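Local coordinates for protein AHL synthase (Burkholderia glumae, PDB 3P2H) that probably makes N-acyl-L-homoserine lactone quorum-sensing signals from acyl-[acyl carrier protein] and S-adenosyl-L-methionine, releasing 5'-deoxy-5'-methylthioadenosine, at residues Tyr47-Val53 / Arg69-Arg75; Pro76-Gln80 / Glu99-Phe103; Ala95-Leu100 / Arg134-Ile140. The protein carries 3 engineered substitutions. All coordinates share one frame; numbering follows the deposited sequence.

Contact 1 of 3, residues Tyr47-Val53 / Arg69-Arg75; sequences YDRDDTV and RLLPTTR
Val53 and Leu70 form an antiparallel hydrogen-bonded pair where the loop entering strand 53-58 meets strand 64-72 of the central mixed sheet of this autoinducer synthase. Val53 N reaches Leu70 O at 3.1 Å, Leu70 N returns to Val53 O at 2.8 Å, and the two side chains share one face of the sheet. Before this pair the loop peels away, so side chains take over from the backbone. Leu71 suits its place by its branching: CD1 rests against Tyr47 CB, while CD2 lies 3.5 Å from Thr52 OG1 and also covers one face of the Arg49 guanidinium. Arg69 leaves the backbone with CG anti to N (chi1 180°) and bends at chi3, which carries its guanidinium beneath Tyr47 CB. From there NH1 bridges to Asp48 OD1 at 3.1 Å, approaching from well above the carboxylate plane; Asp45 is a stronger partner for this arginine, and Asp48 also binds Tyr54 and Arg23. Tyr47 itself is part of the methylthioadenosine pocket, its hydroxyl bonded to Glu81.

In the next shell Thr52 OG1 suits its place by working both ways, giving its proton to Tyr47 O and accepting from Arg49 N, which ties the loop across its base. A type I turn from Arg49 to Thr52 then brings Asp51 back to Arg49. Arg75 NH1 adds a salt bridge to Asp51 OD1, whose syn lone pair takes Arg49 NH2 at 2.9 Å and 178°, while Asp51 OD2 receives NE.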
loop_
_atom_site.group_PDB
_atom_site.type_symbol
_atom_site.label_atom_id
_atom_site.label_comp_id
_atom_site.label_asym_id
_atom_site.label_seq_id
_atom_site.Cartn_x
_atom_site.Cartn_y
_atom_site.Cartn_z
ATOM N N TYR A 47 0.545 8.257 10.020
ATOM C CA TYR A 47 1.538 7.787 9.063
ATOM C C TYR A 47 1.585 8.591 7.768
ATOM O O TYR A 47 2.371 8.294 6.869
ATOM C CB TYR A 47 1.312 6.304 8.798
ATOM C CG TYR A 47 1.431 5.529 10.084
ATOM C CD1 TYR A 47 2.659 5.421 10.730
ATOM C CD2 TYR A 47 0.306 5.008 10.713
ATOM C CE1 TYR A 47 2.762 4.823 11.982
ATOM C CE2 TYR A 47 0.397 4.410 11.962
ATOM C CZ TYR A 47 1.630 4.327 12.594
ATOM O OH TYR A 47 1.727 3.798 13.857
ATOM N N ASP A 48 0.744 9.617 7.688
ATOM C CA ASP A 48 0.724 10.492 6.525
ATOM C C ASP A 48 1.605 11.681 6.902
ATOM O O ASP A 48 1.159 12.600 7.579
ATOM C CB ASP A 48 -0.708 10.932 6.228
ATOM C CG ASP A 48 -1.558 9.792 5.708
ATOM O OD1 ASP A 48 -1.184 9.214 4.671
ATOM O OD2 ASP A 48 -2.587 9.471 6.335
ATOM N N ARG A 49 2.864 11.634 6.474
ATOM C CA ARG A 49 3.846 12.667 6.797
ATOM C C ARG A 49 4.475 13.260 5.542
ATOM O O ARG A 49 4.241 12.780 4.434
ATOM C CB ARG A 49 4.955 12.067 7.667
ATOM C CG ARG A 49 4.459 11.164 8.790
ATOM C CD ARG A 49 5.617 10.579 9.609
ATOM N NE ARG A 49 6.566 9.830 8.783
ATOM C CZ ARG A 49 6.794 8.523 8.882
ATOM N NH1 ARG A 49 6.141 7.792 9.780
ATOM N NH2 ARG A 49 7.682 7.944 8.082
ATOM N N ASP A 50 5.291 14.291 5.718
ATOM C CA ASP A 50 5.940 14.924 4.579
ATOM C C ASP A 50 6.788 13.922 3.807
ATOM O O ASP A 50 6.905 14.020 2.586
ATOM C CB ASP A 50 6.845 16.078 5.022
ATOM C CG ASP A 50 6.071 17.270 5.555
ATOM O OD1 ASP A 50 4.841 17.360 5.338
ATOM O OD2 ASP A 50 6.711 18.136 6.188
ATOM N N ASP A 51 7.375 12.961 4.521
ATOM C CA ASP A 51 8.242 11.966 3.892
ATOM C C ASP A 51 7.522 10.737 3.331
ATOM O O ASP A 51 8.139 9.891 2.682
ATOM C CB ASP A 51 9.336 11.530 4.880
ATOM C CG ASP A 51 8.795 10.719 6.040
ATOM O OD1 ASP A 51 9.084 9.505 6.092
ATOM O OD2 ASP A 51 8.080 11.285 6.895
ATOM N N THR A 52 6.216 10.647 3.567
ATOM C CA THR A 52 5.437 9.516 3.079
ATOM C C THR A 52 5.412 9.512 1.557
ATOM O O THR A 52 5.348 10.567 0.934
ATOM C CB THR A 52 3.986 9.577 3.598
ATOM O OG1 THR A 52 3.996 9.600 5.030
ATOM C CG2 THR A 52 3.197 8.369 3.125
ATOM N N VAL A 53 5.480 8.325 0.962
ATOM C CA VAL A 53 5.447 8.199 -0.494
ATOM C C VAL A 53 4.056 7.717 -0.885
ATOM O O VAL A 53 3.500 6.835 -0.231
ATOM C CB VAL A 53 6.508 7.186 -0.999
ATOM C CG1 VAL A 53 6.378 6.984 -2.503
ATOM C CG2 VAL A 53 7.901 7.696 -0.658
ATOM N N ARG A 69 0.230 3.657 -0.155
ATOM C CA ARG A 69 1.109 4.416 0.717
ATOM C C ARG A 69 2.363 3.591 0.963
ATOM O O ARG A 69 2.274 2.398 1.240
ATOM C CB ARG A 69 0.396 4.705 2.045
ATOM C CG ARG A 69 1.224 5.484 3.037
ATOM C CD ARG A 69 0.362 6.085 4.133
ATOM N NE ARG A 69 -0.100 5.099 5.105
ATOM C CZ ARG A 69 -0.870 5.392 6.146
ATOM N NH1 ARG A 69 -1.269 6.640 6.339
ATOM N NH2 ARG A 69 -1.217 4.447 7.007
ATOM N N LEU A 70 3.522 4.229 0.841
ATOM C CA LEU A 70 4.798 3.555 1.060
ATOM C C LEU A 70 5.582 4.252 2.165
ATOM O O LEU A 70 5.728 5.475 2.158
ATOM C CB LEU A 70 5.624 3.542 -0.232
ATOM C CG LEU A 70 5.126 2.586 -1.324
ATOM C CD1 LEU A 70 5.886 2.827 -2.613
ATOM C CD2 LEU A 70 5.313 1.159 -0.859
ATOM N N LEU A 71 6.076 3.465 3.115
ATOM C CA LEU A 71 6.854 3.986 4.235
ATOM C C LEU A 71 8.075 3.119 4.481
ATOM O O LEU A 71 8.010 1.905 4.352
ATOM C CB LEU A 71 6.012 3.999 5.514
ATOM C CG LEU A 71 4.813 4.942 5.615
ATOM C CD1 LEU A 71 3.996 4.573 6.851
ATOM C CD2 LEU A 71 5.297 6.388 5.681
ATOM N N PRO A 72 9.212 3.736 4.836
ATOM C CA PRO A 72 10.418 2.951 5.100
ATOM C C PRO A 72 10.272 2.361 6.500
ATOM O O PRO A 72 9.742 3.020 7.395
ATOM C CB PRO A 72 11.528 3.996 5.023
ATOM C CG PRO A 72 10.868 5.211 5.590
ATOM C CD PRO A 72 9.485 5.181 4.945
ATOM N N THR A 73 10.729 1.131 6.704
ATOM C CA THR A 73 10.599 0.529 8.026
ATOM C C THR A 73 11.573 1.112 9.049
ATOM O O THR A 73 11.446 0.851 10.247
ATOM C CB THR A 73 10.782 -0.992 7.980
ATOM O OG1 THR A 73 12.015 -1.309 7.326
ATOM C CG2 THR A 73 9.611 -1.644 7.249
ATOM N N THR A 74 12.542 1.897 8.586
ATOM C CA THR A 74 13.501 2.509 9.494
ATOM C C THR A 74 12.837 3.672 10.236
ATOM O O THR A 74 13.433 4.281 11.123
ATOM C CB THR A 74 14.732 3.027 8.750
ATOM O OG1 THR A 74 14.321 3.938 7.731
ATOM C CG2 THR A 74 15.501 1.874 8.124
ATOM N N ARG A 75 11.604 3.983 9.850
ATOM C CA ARG A 75 10.850 5.048 10.503
ATOM C C ARG A 75 9.536 4.441 10.975
ATOM O O ARG A 75 9.179 3.339 10.565
ATOM C CB ARG A 75 10.595 6.211 9.541
ATOM C CG ARG A 75 11.857 6.989 9.191
ATOM C CD ARG A 75 11.546 8.290 8.459
ATOM N NE ARG A 75 12.773 8.922 7.987
ATOM C CZ ARG A 75 12.831 10.081 7.339
ATOM N NH1 ARG A 75 11.722 10.759 7.073
ATOM N NH2 ARG A 75 14.009 10.559 6.953
HETATM O O HOH W 1 8.036 5.064 8.034
#

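Contact 2 of 3, residues Pro76-Gln80 / Glu99-Phe103; sequences PYLLQ and ELSRF. With NOO (N-(3-oxocyclohex-1-en-1-yl)octanamide), chain C; MTA (5'-deoxy-5'-methylthioadenosine), chain B.
Glu99 buries its carboxylate against the first turn of helix 78-81 and takes bonds there from main-chain N-H groups. Its OE2 accepts from Leu79 N at 2.9 Å, nearly straight at 170° and met close to the line of the C-O bond; OE1 has a weak, longer bond from Leu78 N, at 3.4 Å. The chain reaches that far because CG stands anti to the backbone N (chi1 177°) and the rest is extended. Glutamate suits the place, being long enough to span from strand to helix and able to offer two acceptors to N-H groups that no earlier helical turn can satisfy. Tyr77, at the N-cap position, flanks the carboxylate: its CB lies 3.4 Å from OE1, and the ring presents its edge to OE2, with the ring and carboxylate planes 85° apart. Gln80 CB covers the centre of one face of that ring, while the Gln80 OE1 oxygen accepts from Tyr77 N.

Beyond Glu99 the strand reaches both ligand pockets, turning a corner at Arg102. Leu78 CD2 meets the edge of the Arg102 guanidinium at 3.7 Å, and its CD1 packs on the adenine of methylthioadenosine. Arg102 NH1 and NH2 both make weak bonds to adenine N7; Glu43 at NE and Asp45 at NH1 form salt bridges with the same arginine. One residue on, Phe103 N gives a weak bond to the inhibitor's amide oxygen O8 at 3.2 Å, and Leu100 CB packs on its octanoyl chain. Together the firm bond from Leu79 N, the weak one from Leu78 N and the Tyr77 ring edge beside OE2 fix the rotation of the Glu99 carboxylate and tie the strand to the start of the helix.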
loop_
_atom_site.group_PDB
_atom_site.type_symbol
_atom_site.label_atom_id
_atom_site.label_comp_id
_atom_site.label_asym_id
_atom_site.label_seq_id
_atom_site.Cartn_x
_atom_site.Cartn_y
_atom_site.Cartn_z
ATOM N N PRO A 76 8.804 5.146 11.847
ATOM C CA PRO A 76 7.531 4.627 12.356
ATOM C C PRO A 76 6.563 4.170 11.269
ATOM O O PRO A 76 6.395 4.856 10.263
ATOM C CB PRO A 76 6.978 5.805 13.153
ATOM C CG PRO A 76 8.227 6.475 13.663
ATOM C CD PRO A 76 9.108 6.463 12.439
ATOM N N TYR A 77 5.950 3.004 11.467
ATOM C CA TYR A 77 4.963 2.490 10.518
ATOM C C TYR A 77 3.802 1.723 11.178
ATOM O O TYR A 77 3.897 1.285 12.323
ATOM C CB TYR A 77 5.626 1.670 9.402
ATOM C CG TYR A 77 6.363 0.404 9.786
ATOM C CD1 TYR A 77 7.649 0.444 10.337
ATOM C CD2 TYR A 77 5.815 -0.843 9.494
ATOM C CE1 TYR A 77 8.373 -0.739 10.571
ATOM C CE2 TYR A 77 6.522 -2.020 9.725
ATOM C CZ TYR A 77 7.799 -1.965 10.256
ATOM O OH TYR A 77 8.500 -3.140 10.425
ATOM N N LEU A 78 2.704 1.589 10.440
ATOM C CA LEU A 78 1.472 0.963 10.923
ATOM C C LEU A 78 1.547 -0.436 11.542
ATOM O O LEU A 78 1.130 -0.636 12.681
ATOM C CB LEU A 78 0.432 0.984 9.791
ATOM C CG LEU A 78 -1.021 0.616 10.110
ATOM C CD1 LEU A 78 -1.501 1.403 11.317
ATOM C CD2 LEU A 78 -1.897 0.909 8.898
ATOM N N LEU A 79 2.056 -1.407 10.798
ATOM C CA LEU A 79 2.159 -2.772 11.303
ATOM C C LEU A 79 3.015 -2.807 12.570
ATOM O O LEU A 79 2.694 -3.478 13.546
ATOM C CB LEU A 79 2.774 -3.668 10.217
ATOM C CG LEU A 79 3.022 -5.151 10.510
ATOM C CD1 LEU A 79 1.735 -5.830 10.979
ATOM C CD2 LEU A 79 3.561 -5.823 9.251
ATOM N N GLN A 80 4.105 -2.055 12.545
ATOM C CA GLN A 80 5.040 -1.986 13.658
ATOM C C GLN A 80 4.435 -1.477 14.956
ATOM O O GLN A 80 4.519 -2.140 15.988
ATOM C CB GLN A 80 6.212 -1.093 13.269
ATOM C CG GLN A 80 7.175 -0.771 14.397
ATOM C CD GLN A 80 8.144 0.324 14.008
ATOM O OE1 GLN A 80 7.738 1.450 13.724
ATOM N NE2 GLN A 80 9.430 -0.002 13.981
ATOM N N GLU A 99 7.070 -0.528 4.006
ATOM C CA GLU A 99 5.710 -0.967 4.284
ATOM C C GLU A 99 4.707 -0.407 3.290
ATOM O O GLU A 99 4.692 0.795 3.011
ATOM C CB GLU A 99 5.257 -0.553 5.687
ATOM C CG GLU A 99 3.807 -0.954 5.951
ATOM C CD GLU A 99 3.194 -0.254 7.144
ATOM O OE1 GLU A 99 3.191 0.989 7.158
ATOM O OE2 GLU A 99 2.706 -0.947 8.060
ATOM N N LEU A 100 3.860 -1.288 2.772
ATOM C CA LEU A 100 2.821 -0.897 1.832
ATOM C C LEU A 100 1.512 -0.876 2.612
ATOM O O LEU A 100 1.148 -1.872 3.229
ATOM C CB LEU A 100 2.730 -1.913 0.688
ATOM C CG LEU A 100 1.647 -1.664 -0.366
ATOM C CD1 LEU A 100 1.878 -0.319 -1.034
ATOM C CD2 LEU A 100 1.663 -2.787 -1.401
ATOM N N SER A 101 0.823 0.262 2.608
ATOM C CA SER A 101 -0.451 0.380 3.313
ATOM C C SER A 101 -1.453 1.192 2.492
ATOM O O SER A 101 -1.122 1.684 1.418
ATOM C CB SER A 101 -0.253 1.034 4.684
ATOM O OG SER A 101 0.348 2.307 4.561
ATOM N N ARG A 102 -2.671 1.330 3.009
ATOM C CA ARG A 102 -3.726 2.069 2.327
ATOM C C ARG A 102 -3.674 1.778 0.829
ATOM O O ARG A 102 -3.574 2.685 0.003
ATOM C CB ARG A 102 -3.578 3.574 2.585
ATOM C CG ARG A 102 -3.825 4.000 4.035
ATOM C CD ARG A 102 -5.245 3.663 4.498
ATOM N NE ARG A 102 -5.612 4.361 5.731
ATOM C CZ ARG A 102 -5.137 4.076 6.943
ATOM N NH1 ARG A 102 -5.536 4.780 7.994
ATOM N NH2 ARG A 102 -4.269 3.081 7.111
ATOM N N PHE A 103 -3.734 0.495 0.496
ATOM C CA PHE A 103 -3.682 0.048 -0.887
ATOM C C PHE A 103 -5.089 -0.284 -1.367
ATOM O O PHE A 103 -5.774 -1.109 -0.772
ATOM C CB PHE A 103 -2.794 -1.195 -0.999
ATOM C CG PHE A 103 -2.585 -1.671 -2.406
ATOM C CD1 PHE A 103 -1.657 -1.055 -3.232
ATOM C CD2 PHE A 103 -3.314 -2.751 -2.904
ATOM C CE1 PHE A 103 -1.452 -1.505 -4.532
ATOM C CE2 PHE A 103 -3.116 -3.209 -4.209
ATOM C CZ PHE A 103 -2.182 -2.584 -5.022
HETATM C C1 NOO C . -8.726 -3.893 -0.271
HETATM O O1 NOO C . -9.237 -4.930 -0.683
HETATM C C2 NOO C . -7.320 -3.852 0.314
HETATM C C3 NOO C . -6.949 -2.930 1.301
HETATM C C4 NOO C . -7.949 -1.802 1.630
HETATM C C5 NOO C . -8.872 -1.364 0.424
HETATM C C6 NOO C . -9.545 -2.565 -0.310
HETATM N N7 NOO C . -5.700 -2.954 2.054
HETATM C C8 NOO C . -4.744 -1.979 2.443
HETATM O O8 NOO C . -5.013 -0.931 3.023
HETATM C C9 NOO C . -3.247 -2.214 2.143
HETATM C C10 NOO C . -2.752 -3.612 1.690
HETATM C C11 NOO C . -1.278 -3.812 2.134
HETATM C C12 NOO C . -0.435 -4.553 1.081
HETATM C C13 NOO C . 0.986 -4.843 1.612
HETATM C C14 NOO C . 1.557 -6.147 1.023
HETATM C C15 NOO C . 3.042 -6.316 1.358
HETATM C CS MTA B . -5.244 -2.408 7.979
HETATM S "S5'" MTA B . -6.382 -3.589 8.763
HETATM C "C5'" MTA B . -7.871 -2.562 8.953
HETATM C "C4'" MTA B . -7.989 -1.968 10.358
HETATM O "O4'" MTA B . -6.836 -1.106 10.572
HETATM C "C2'" MTA B . -8.681 0.328 10.649
HETATM O "O2'" MTA B . -9.540 1.222 11.365
HETATM C "C3'" MTA B . -9.262 -1.113 10.431
HETATM O "O3'" MTA B . -10.022 -1.500 11.581
HETATM C "C1'" MTA B . -7.328 0.035 11.322
HETATM N N9 MTA B . -6.367 1.147 11.166
HETATM C C8 MTA B . -5.883 1.674 9.992
HETATM N N7 MTA B . -5.051 2.643 10.221
HETATM C C5 MTA B . -4.936 2.810 11.565
HETATM C C6 MTA B . -4.192 3.692 12.419
HETATM N N6 MTA B . -3.354 4.646 11.869
HETATM N N1 MTA B . -4.325 3.570 13.780
HETATM C C2 MTA B . -5.146 2.635 14.345
HETATM N N3 MTA B . -5.859 1.792 13.541
HETATM C C4 MTA B . -5.790 1.839 12.190
#

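Contact 3 of 3, residues Ala95-Leu100 / Arg134-Ile140; sequences AHVWEL and RGARQLI. With NOO (N-(3-oxocyclohex-1-en-1-yl)octanamide), chain C.
Strand 97-105 pairs in parallel with strand 138-144 in the middle of the sheet, and the pairing begins at a carbonyl that serves two donors. His96 O accepts from Arg137 N at 2.7 Å and from Gln138 N at 3.0 Å. Beyond it the bonds alternate between strands: Trp98 N to Gln138 O, Ile140 N to Trp98 O, and Leu100 N to Ile140 O. Val97 CG1 packs on Ile140 CG2 on one face, whereas Trp98 CB touches Leu139 CD2 on the other; beta-branched and bulky apolar residues fit this buried interior.

The intervening helix 120-133 makes this a beta-alpha-beta crossover, and its return loop is built around Gly135. This glycine, with positive phi (96°), is the C' residue of a Schellman motif that ends the helix; at these backbone angles a side chain would press on the preceding carbonyl oxygen. The loop then sets Ala136 CB, small enough to fit, 3.5 Å from Trp98 CD1. The indole edge faces a water that accepts from Trp98 NE1 and donates to Ala95 O and Arg134 O, so the buried ring has its polar atom satisfied. Trp98 CH2 lies over the rim of one face of the Arg134 guanidinium, the two planes steeply inclined, while Arg134 NH1 pairs with Glu7.

On the exposed end Arg137 lies flat over His96, centres 3.8 Å apart and planes at 17°. Its chain, extended from CG to NE, runs alongside the imidazole and places CD 3.6 Å from the ring centroid. At the inward end Leu139 and Leu100 help line the inhibitor's pocket, with Leu100 O 3.3 Å from octanoyl atom C11.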
loop_
_atom_site.group_PDB
_atom_site.type_symbol
_atom_site.label_atom_id
_atom_site.label_comp_id
_atom_site.label_asym_id
_atom_site.label_seq_id
_atom_site.Cartn_x
_atom_site.Cartn_y
_atom_site.Cartn_z
ATOM N N ALA A 95 16.661 -0.918 5.818
ATOM C CA ALA A 95 16.632 -0.090 4.625
ATOM C C ALA A 95 16.116 -0.940 3.462
ATOM O O ALA A 95 15.657 -0.413 2.452
ATOM C CB ALA A 95 18.018 0.430 4.322
ATOM N N HIS A 96 16.181 -2.260 3.614
ATOM C CA HIS A 96 15.732 -3.157 2.555
ATOM C C HIS A 96 14.255 -3.513 2.621
ATOM O O HIS A 96 13.771 -4.272 1.784
ATOM C CB HIS A 96 16.548 -4.454 2.563
ATOM C CG HIS A 96 18.005 -4.258 2.279
ATOM N ND1 HIS A 96 18.487 -3.194 1.547
ATOM C CD2 HIS A 96 19.083 -5.016 2.592
ATOM C CE1 HIS A 96 19.796 -3.304 1.421
ATOM N NE2 HIS A 96 20.184 -4.401 2.046
ATOM N N VAL A 97 13.544 -2.988 3.615
ATOM C CA VAL A 97 12.120 -3.272 3.760
ATOM C C VAL A 97 11.287 -1.996 3.895
ATOM O O VAL A 97 11.595 -1.123 4.707
ATOM C CB VAL A 97 11.835 -4.160 4.993
ATOM C CG1 VAL A 97 10.345 -4.448 5.090
ATOM C CG2 VAL A 97 12.608 -5.457 4.900
ATOM N N TRP A 98 10.235 -1.904 3.087
ATOM C CA TRP A 98 9.320 -0.766 3.106
ATOM C C TRP A 98 7.921 -1.316 3.360
ATOM O O TRP A 98 7.626 -2.446 2.977
ATOM C CB TRP A 98 9.335 -0.022 1.762
ATOM C CG TRP A 98 10.426 1.003 1.633
ATOM C CD1 TRP A 98 11.772 0.787 1.714
ATOM C CD2 TRP A 98 10.260 2.410 1.414
ATOM N NE1 TRP A 98 12.454 1.974 1.563
ATOM C CE2 TRP A 98 11.548 2.985 1.379
ATOM C CE3 TRP A 98 9.145 3.242 1.247
ATOM C CZ2 TRP A 98 11.754 4.353 1.186
ATOM C CZ3 TRP A 98 9.349 4.607 1.056
ATOM C CH2 TRP A 98 10.644 5.146 1.029
ATOM N N GLU A 99 7.070 -0.528 4.006
ATOM C CA GLU A 99 5.710 -0.967 4.284
ATOM C C GLU A 99 4.707 -0.407 3.290
ATOM O O GLU A 99 4.692 0.795 3.011
ATOM C CB GLU A 99 5.257 -0.553 5.687
ATOM C CG GLU A 99 3.807 -0.954 5.951
ATOM C CD GLU A 99 3.194 -0.254 7.144
ATOM O OE1 GLU A 99 3.191 0.989 7.158
ATOM O OE2 GLU A 99 2.706 -0.947 8.060
ATOM N N LEU A 100 3.860 -1.288 2.772
ATOM C CA LEU A 100 2.821 -0.897 1.832
ATOM C C LEU A 100 1.512 -0.876 2.612
ATOM O O LEU A 100 1.148 -1.872 3.229
ATOM C CB LEU A 100 2.730 -1.913 0.688
ATOM C CG LEU A 100 1.647 -1.664 -0.366
ATOM C CD1 LEU A 100 1.878 -0.319 -1.034
ATOM C CD2 LEU A 100 1.663 -2.787 -1.401
ATOM N N ARG A 134 14.231 2.871 -4.398
ATOM C CA ARG A 134 14.618 3.483 -3.135
ATOM C C ARG A 134 15.445 2.518 -2.297
ATOM O O ARG A 134 15.745 2.795 -1.132
ATOM C CB ARG A 134 13.372 3.912 -2.356
ATOM C CG ARG A 134 12.573 5.017 -3.035
ATOM C CD ARG A 134 13.407 6.273 -3.143
ATOM N NE ARG A 134 13.471 6.983 -1.869
ATOM C CZ ARG A 134 12.602 7.917 -1.498
ATOM N NH1 ARG A 134 11.609 8.253 -2.312
ATOM N NH2 ARG A 134 12.722 8.509 -0.316
ATOM N N GLY A 135 15.793 1.376 -2.889
ATOM C CA GLY A 135 16.607 0.394 -2.196
ATOM C C GLY A 135 15.892 -0.749 -1.495
ATOM O O GLY A 135 16.541 -1.577 -0.862
ATOM N N ALA A 136 14.570 -0.812 -1.598
ATOM C CA ALA A 136 13.829 -1.880 -0.942
ATOM C C ALA A 136 13.977 -3.212 -1.673
ATOM O O ALA A 136 13.980 -3.260 -2.908
ATOM C CB ALA A 136 12.356 -1.513 -0.843
ATOM N N ARG A 137 14.103 -4.288 -0.902
ATOM C CA ARG A 137 14.222 -5.631 -1.458
ATOM C C ARG A 137 12.962 -6.427 -1.116
ATOM O O ARG A 137 12.726 -7.507 -1.657
ATOM C CB ARG A 137 15.471 -6.319 -0.908
ATOM C CG ARG A 137 16.749 -5.672 -1.423
ATOM C CD ARG A 137 18.003 -6.194 -0.746
ATOM N NE ARG A 137 19.197 -5.612 -1.364
ATOM C CZ ARG A 137 20.445 -5.928 -1.031
ATOM N NH1 ARG A 137 20.677 -6.821 -0.078
ATOM N NH2 ARG A 137 21.464 -5.369 -1.672
ATOM N N GLN A 138 12.156 -5.871 -0.217
ATOM C CA GLN A 138 10.900 -6.488 0.200
ATOM C C GLN A 138 9.892 -5.442 0.656
ATOM O O GLN A 138 10.259 -4.346 1.093
ATOM C CB GLN A 138 11.113 -7.444 1.372
ATOM C CG GLN A 138 11.846 -8.728 1.075
ATOM C CD GLN A 138 12.059 -9.533 2.340
ATOM O OE1 GLN A 138 12.733 -9.084 3.260
ATOM N NE2 GLN A 138 11.472 -10.717 2.398
ATOM N N LEU A 139 8.617 -5.797 0.536
ATOM C CA LEU A 139 7.530 -4.955 1.000
ATOM C C LEU A 139 6.827 -5.793 2.062
ATOM O O LEU A 139 6.805 -7.026 1.978
ATOM C CB LEU A 139 6.537 -4.641 -0.118
ATOM C CG LEU A 139 6.992 -3.778 -1.289
ATOM C CD1 LEU A 139 5.822 -3.594 -2.230
ATOM C CD2 LEU A 139 7.496 -2.438 -0.795
ATOM N N ILE A 140 6.272 -5.125 3.066
ATOM C CA ILE A 140 5.548 -5.807 4.125
ATOM C C ILE A 140 4.320 -4.977 4.469
ATOM O O ILE A 140 4.323 -3.761 4.300
ATOM C CB ILE A 140 6.435 -6.004 5.379
ATOM C CG1 ILE A 140 5.735 -6.951 6.361
ATOM C CG2 ILE A 140 6.733 -4.663 6.036
ATOM C CD1 ILE A 140 6.601 -7.389 7.518
HETATM C C1 NOO C . -8.726 -3.893 -0.271
HETATM O O1 NOO C . -9.237 -4.930 -0.683
HETATM C C2 NOO C . -7.320 -3.852 0.314
HETATM C C3 NOO C . -6.949 -2.930 1.301
HETATM C C4 NOO C . -7.949 -1.802 1.630
HETATM C C5 NOO C . -8.872 -1.364 0.424
HETATM C C6 NOO C . -9.545 -2.565 -0.310
HETATM N N7 NOO C . -5.700 -2.954 2.054
HETATM C C8 NOO C . -4.744 -1.979 2.443
HETATM O O8 NOO C . -5.013 -0.931 3.023
HETATM C C9 NOO C . -3.247 -2.214 2.143
HETATM C C10 NOO C . -2.752 -3.612 1.690
HETATM C C11 NOO C . -1.278 -3.812 2.134
HETATM C C12 NOO C . -0.435 -4.553 1.081
HETATM C C13 NOO C . 0.986 -4.843 1.612
HETATM C C14 NOO C . 1.557 -6.147 1.023
HETATM C C15 NOO C . 3.042 -6.316 1.358
HETATM O O HOH W 2 15.395 1.971 1.324
#

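In the fold
The three contacts share one mixed sheet. Strand 97-105 serves both contact 2 and contact 3, which have Glu99 and Leu100 in common, and its neighbour 64-72 carries contact 1; Leu71 O to Glu99 N, 2.6 Å, probably joins these strands by a hydrogen bond. Every touching residue of contact 2 is buried, and its chemistry is that of a pocket: a carboxylate held by helix N-H groups, and an arginine on a ligand. Contacts 1 and 3 run from buried strand pairing out to the surface, the first ending in salt bridges of arginine and aspartate, the second in a histidine-arginine stack. Contacts 2 and 3 both touch the inhibitor, while contacts 1 and 2 both supply residues to the methylthioadenosine pocket.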